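Local coordinates for protein mRNA export factor (Human herpesvirus 1, PDB 4YXP) that regulates viral gene expression, inhibits host splicing and exports viral intronless mRNAs from the nucleus, working as a homodimer built by its folded C-terminal part, at the interface of chains A and B. Residues are numbered along the deposited sequence; one frame, centred on the assembly and turned at random. Chains: chain A/B, mRNA export factor.

Contact 1: the interface of chains A and B. Residues chain A 240, 243, 252, 255-256, 259-260; chain B 31, 34-35, 38-39.
A:Asp240 and B:Arg34 meet as a side-on ion pair, a textbook case of a carboxylate gripped by two different guanidinium nitrogens. The side chains cross at about a right angle, yet their flat ends lie nearly coplanar, 27° apart, with the carboxylate at the edge of the guanidinium. B:Arg34 NE gives an almost straight hydrogen bond of 2.9 Å to the syn lone pair of A:Asp240 OD1. B:Arg34 NH2 reaches A:Asp240 OD2, also at 2.9 Å and on the syn side, but from out of the carboxylate plane. A bend at chi3 (-75°) turns the arginine tip toward the acid, while B:Ser31 CB packs on A:Asp240 CG. Two bonds of this kind fix the rotation of the carboxylate.

Further along helix 25-38 of chain B, B:Ser35 inserts its short side chain between A:Arg243 and helix 249-259 of chain A. Its hydroxyl OG accepts a bent hydrogen bond of 3.2 Å from A:Arg243 NH2, well tilted from the guanidinium plane, and its CB lies 3.6 Å from A:Val259 CG1. B:Val38 then sets its branch point against A:Ser256, CB and CG2 each 3.5 Å from the hydroxyl OG. That hydroxyl, anti to its own carbonyl carbon (chi1 -67°), turns back to donate to the backbone oxygen of A:Glu252, so its polarity is partly met within its own helix beneath the valine. This helix-to-helix patch docks helix 25-38 of one subunit on the C-terminal helices of the other, as part of the homodimer interface. Water 1 joins its two halves, lying 2.6 Å from B:Ser35 OG and 3.1 Å from A:Asp240 OD1, with the backbone oxygen of B:Ser31 as a further partner.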
loop_
_atom_site.group_PDB
_atom_site.type_symbol
_atom_site.label_atom_id
_atom_site.label_comp_id
_atom_site.label_asym_id
_atom_site.label_seq_id
_atom_site.Cartn_x
_atom_site.Cartn_y
_atom_site.Cartn_z
ATOM N N ASP A 240 -15.336 13.103 -0.247
ATOM C CA ASP A 240 -16.034 14.205 0.407
ATOM C C ASP A 240 -17.549 14.004 0.397
ATOM O O ASP A 240 -18.206 14.195 1.415
ATOM C CB ASP A 240 -15.686 15.536 -0.270
ATOM C CG ASP A 240 -16.423 16.714 0.345
ATOM O OD1 ASP A 240 -16.422 16.841 1.587
ATOM O OD2 ASP A 240 -17.009 17.513 -0.416
ATOM N N ARG A 243 -20.366 10.860 2.232
ATOM C CA ARG A 243 -20.939 11.004 3.572
ATOM C C ARG A 243 -22.332 11.652 3.561
ATOM O O ARG A 243 -23.040 11.615 4.568
ATOM C CB ARG A 243 -19.996 11.816 4.466
ATOM C CG ARG A 243 -19.842 13.279 4.073
ATOM C CD ARG A 243 -18.626 13.903 4.753
ATOM N NE ARG A 243 -17.365 13.375 4.233
ATOM C CZ ARG A 243 -16.183 13.534 4.822
ATOM N NH1 ARG A 243 -16.085 14.202 5.964
ATOM N NH2 ARG A 243 -15.092 13.017 4.273
ATOM N N GLU A 252 -17.425 7.515 7.621
ATOM C CA GLU A 252 -17.084 8.936 7.596
ATOM C C GLU A 252 -15.688 9.169 8.179
ATOM O O GLU A 252 -14.945 10.018 7.697
ATOM C CB GLU A 252 -18.120 9.767 8.365
ATOM C CG GLU A 252 -17.964 11.274 8.159
ATOM C CD GLU A 252 -18.997 12.093 8.920
ATOM O OE1 GLU A 252 -19.687 11.530 9.796
ATOM O OE2 GLU A 252 -19.118 13.305 8.640
ATOM N N ALA A 255 -13.120 7.840 5.404
ATOM C CA ALA A 255 -13.008 8.794 4.305
ATOM C C ALA A 255 -12.233 10.028 4.750
ATOM O O ALA A 255 -11.337 10.494 4.052
ATOM C CB ALA A 255 -14.387 9.187 3.798
ATOM N N SER A 256 -12.573 10.542 5.928
ATOM C CA SER A 256 -11.959 11.761 6.437
ATOM C C SER A 256 -10.467 11.586 6.733
ATOM O O SER A 256 -9.668 12.485 6.453
ATOM C CB SER A 256 -12.687 12.228 7.699
ATOM O OG SER A 256 -14.008 12.637 7.390
ATOM N N VAL A 259 -8.286 11.629 3.651
ATOM C CA VAL A 259 -8.121 12.991 3.151
ATOM C C VAL A 259 -7.230 13.826 4.078
ATOM O O VAL A 259 -6.460 14.662 3.610
ATOM C CB VAL A 259 -9.505 13.662 2.957
ATOM C CG1 VAL A 259 -9.370 15.156 2.662
ATOM C CG2 VAL A 259 -10.267 12.972 1.831
ATOM N N ALA A 260 -7.341 13.601 5.387
ATOM C CA ALA A 260 -6.541 14.331 6.375
ATOM C C ALA A 260 -5.682 13.364 7.193
ATOM O O ALA A 260 -6.087 12.939 8.274
ATOM C CB ALA A 260 -7.446 15.142 7.294
ATOM N N SER B 31 -13.461 20.858 0.908
ATOM C CA SER B 31 -13.609 19.435 1.195
ATOM C C SER B 31 -12.566 18.973 2.208
ATOM O O SER B 31 -12.874 18.183 3.104
ATOM C CB SER B 31 -13.511 18.607 -0.088
ATOM O OG SER B 31 -12.303 18.864 -0.778
ATOM N N ARG B 34 -13.664 19.950 5.699
ATOM C CA ARG B 34 -14.672 19.067 6.275
ATOM C C ARG B 34 -14.056 17.788 6.847
ATOM O O ARG B 34 -14.477 17.311 7.901
ATOM C CB ARG B 34 -15.735 18.714 5.231
ATOM C CG ARG B 34 -16.777 19.806 5.027
ATOM C CD ARG B 34 -17.899 19.355 4.099
ATOM N NE ARG B 34 -17.481 19.316 2.698
ATOM C CZ ARG B 34 -17.501 20.362 1.877
ATOM N NH1 ARG B 34 -17.915 21.548 2.306
ATOM N NH2 ARG B 34 -17.102 20.225 0.620
ATOM N N SER B 35 -13.064 17.230 6.162
ATOM C CA SER B 35 -12.409 16.019 6.658
ATOM C C SER B 35 -11.533 16.338 7.866
ATOM O O SER B 35 -11.501 15.583 8.841
ATOM C CB SER B 35 -11.575 15.358 5.559
ATOM O OG SER B 35 -12.404 14.716 4.606
ATOM N N VAL B 38 -13.610 16.524 11.032
ATOM C CA VAL B 38 -13.966 15.226 11.595
ATOM C C VAL B 38 -12.819 14.717 12.463
ATOM O O VAL B 38 -13.037 14.156 13.540
ATOM C CB VAL B 38 -14.313 14.210 10.483
ATOM C CG1 VAL B 38 -14.419 12.792 11.047
ATOM C CG2 VAL B 38 -15.612 14.601 9.801
ATOM N N MET B 39 -11.594 14.928 11.993
ATOM C CA MET B 39 -10.415 14.401 12.667
ATOM C C MET B 39 -10.001 15.224 13.887
ATOM O O MET B 39 -9.056 14.861 14.592
ATOM C CB MET B 39 -9.250 14.320 11.676
ATOM C CG MET B 39 -9.499 13.361 10.521
ATOM S SD MET B 39 -9.940 11.688 11.051
ATOM C CE MET B 39 -8.530 11.275 12.076
HETATM O O HOH W 1 -13.708 15.795 2.593
#

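Contact 2: the interface of chains A and B. Residues chain A 182, 185-187; chain B 7, 9, 12.
The methyl CG2 of B:Thr12 lies across A:Ile185 and A:Lys186, 4.0 Å from A:Ile185 CG2 and 3.8 Å from A:Lys186 CA, and forms a small apolar centre. The threonine and isoleucine side chains cross at about a right angle. To one side, A:Leu182 CB rests against the backbone of B:Thr7. The other branch of B:Thr12 is polar: with its hydroxyl anti to the carbonyl carbon (chi1 -58°), B:Thr12 OG1 makes a short hydrogen bond of 2.6 Å to B:Asp9 OD2; A:Ile185 O, at 3.3 Å, is a longer alternative acceptor, and the one hydroxyl hydrogen cannot serve both fully at once.

Outward from this lies the ion pair. A:Lys186 bends at chi2 (-63°) and then runs extended across B:Asp9, bringing NZ to 2.7 Å from OD2. The ammonium comes from above the carboxylate plane, 44° out of it, whereas B:Thr12 OG1 reaches the same oxygen from the opposite face. B:Asp9 OD1 caps the start of helix 10-17, accepting from B:Thr12 N at 2.8 Å, which holds the acid in place for the lysine. Water 2 sits at the rim, bonded to the backbone oxygens of A:Leu182 and A:Ile185 and to B:Asp9 N and OD2. Water 3 links B:Thr12 OG1 to A:Lys186 O. By tying the N-terminal segment of one subunit to a loop of the other, the site helps to intertwine the dimer.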
loop_
_atom_site.group_PDB
_atom_site.type_symbol
_atom_site.label_atom_id
_atom_site.label_comp_id
_atom_site.label_asym_id
_atom_site.label_seq_id
_atom_site.Cartn_x
_atom_site.Cartn_y
_atom_site.Cartn_z
ATOM N N LEU A 182 -14.780 -3.096 -19.493
ATOM C CA LEU A 182 -15.166 -1.706 -19.700
ATOM C C LEU A 182 -16.633 -1.508 -19.323
ATOM O O LEU A 182 -17.014 -0.452 -18.828
ATOM C CB LEU A 182 -14.932 -1.285 -21.151
ATOM C CG LEU A 182 -13.477 -1.290 -21.628
ATOM C CD1 LEU A 182 -13.406 -0.939 -23.107
ATOM C CD2 LEU A 182 -12.623 -0.333 -20.805
ATOM N N ILE A 185 -17.612 -0.199 -15.847
ATOM C CA ILE A 185 -17.307 1.174 -15.449
ATOM C C ILE A 185 -18.580 2.017 -15.410
ATOM O O ILE A 185 -19.217 2.246 -16.440
ATOM C CB ILE A 185 -16.256 1.798 -16.389
ATOM C CG1 ILE A 185 -14.939 1.019 -16.290
ATOM C CG2 ILE A 185 -16.028 3.270 -16.047
ATOM C CD1 ILE A 185 -13.866 1.463 -17.271
ATOM N N LYS A 186 -18.932 2.491 -14.219
ATOM C CA LYS A 186 -20.159 3.261 -14.022
ATOM C C LYS A 186 -19.933 4.520 -13.187
ATOM O O LYS A 186 -20.870 5.276 -12.931
ATOM C CB LYS A 186 -21.228 2.391 -13.354
ATOM C CG LYS A 186 -21.577 1.127 -14.127
ATOM C CD LYS A 186 -22.187 1.437 -15.485
ATOM C CE LYS A 186 -22.379 0.172 -16.304
ATOM N NZ LYS A 186 -22.506 0.459 -17.762
ATOM N N ASP A 187 -18.693 4.746 -12.768
ATOM C CA ASP A 187 -18.349 5.938 -11.996
ATOM C C ASP A 187 -16.838 6.149 -12.023
ATOM O O ASP A 187 -16.119 5.421 -12.705
ATOM C CB ASP A 187 -18.834 5.812 -10.554
ATOM C CG ASP A 187 -17.875 5.025 -9.689
ATOM O OD1 ASP A 187 -17.572 3.867 -10.039
ATOM O OD2 ASP A 187 -17.407 5.576 -8.672
ATOM N N THR B 7 -17.564 -1.845 -23.917
ATOM C CA THR B 7 -17.300 -0.418 -24.062
ATOM C C THR B 7 -17.713 0.351 -22.808
ATOM O O THR B 7 -18.483 -0.154 -21.991
ATOM C CB THR B 7 -18.047 0.165 -25.284
ATOM O OG1 THR B 7 -17.593 1.499 -25.541
ATOM C CG2 THR B 7 -19.559 0.178 -25.047
ATOM N N ASP B 9 -20.041 2.893 -21.382
ATOM C CA ASP B 9 -21.343 3.375 -21.827
ATOM C C ASP B 9 -21.388 4.902 -21.859
ATOM O O ASP B 9 -20.648 5.577 -21.138
ATOM C CB ASP B 9 -22.455 2.838 -20.925
ATOM C CG ASP B 9 -22.485 3.512 -19.570
ATOM O OD1 ASP B 9 -23.077 4.605 -19.461
ATOM O OD2 ASP B 9 -21.921 2.946 -18.614
ATOM N N THR B 12 -22.028 7.019 -18.621
ATOM C CA THR B 12 -20.870 7.104 -17.743
ATOM C C THR B 12 -19.854 8.108 -18.284
ATOM O O THR B 12 -19.193 8.803 -17.515
ATOM C CB THR B 12 -20.208 5.727 -17.565
ATOM O OG1 THR B 12 -21.171 4.804 -17.036
ATOM C CG2 THR B 12 -19.025 5.809 -16.611
HETATM O O HOH W 2 -19.385 1.205 -18.992
HETATM O O HOH W 3 -22.989 5.863 -15.076
#

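About 27 Å separates the C-alpha centres of contact 1 and contact 2, and they have no residue in common. In both, chain B contributes its N-terminal part: helix 25-38 to contact 1, and helix 10-17 with the residues leading into it to contact 2. Chain A answers with well-separated stretches, its C-terminal helices in the former and the 3-10 helix 182-184 with the loop that follows it in the latter. Two-fold symmetry repeats both contacts with the chains exchanged. Such a reciprocal, spread-out embrace fits the intertwined dimer, to which the C-terminal region 263-275, outside both contacts, is also important.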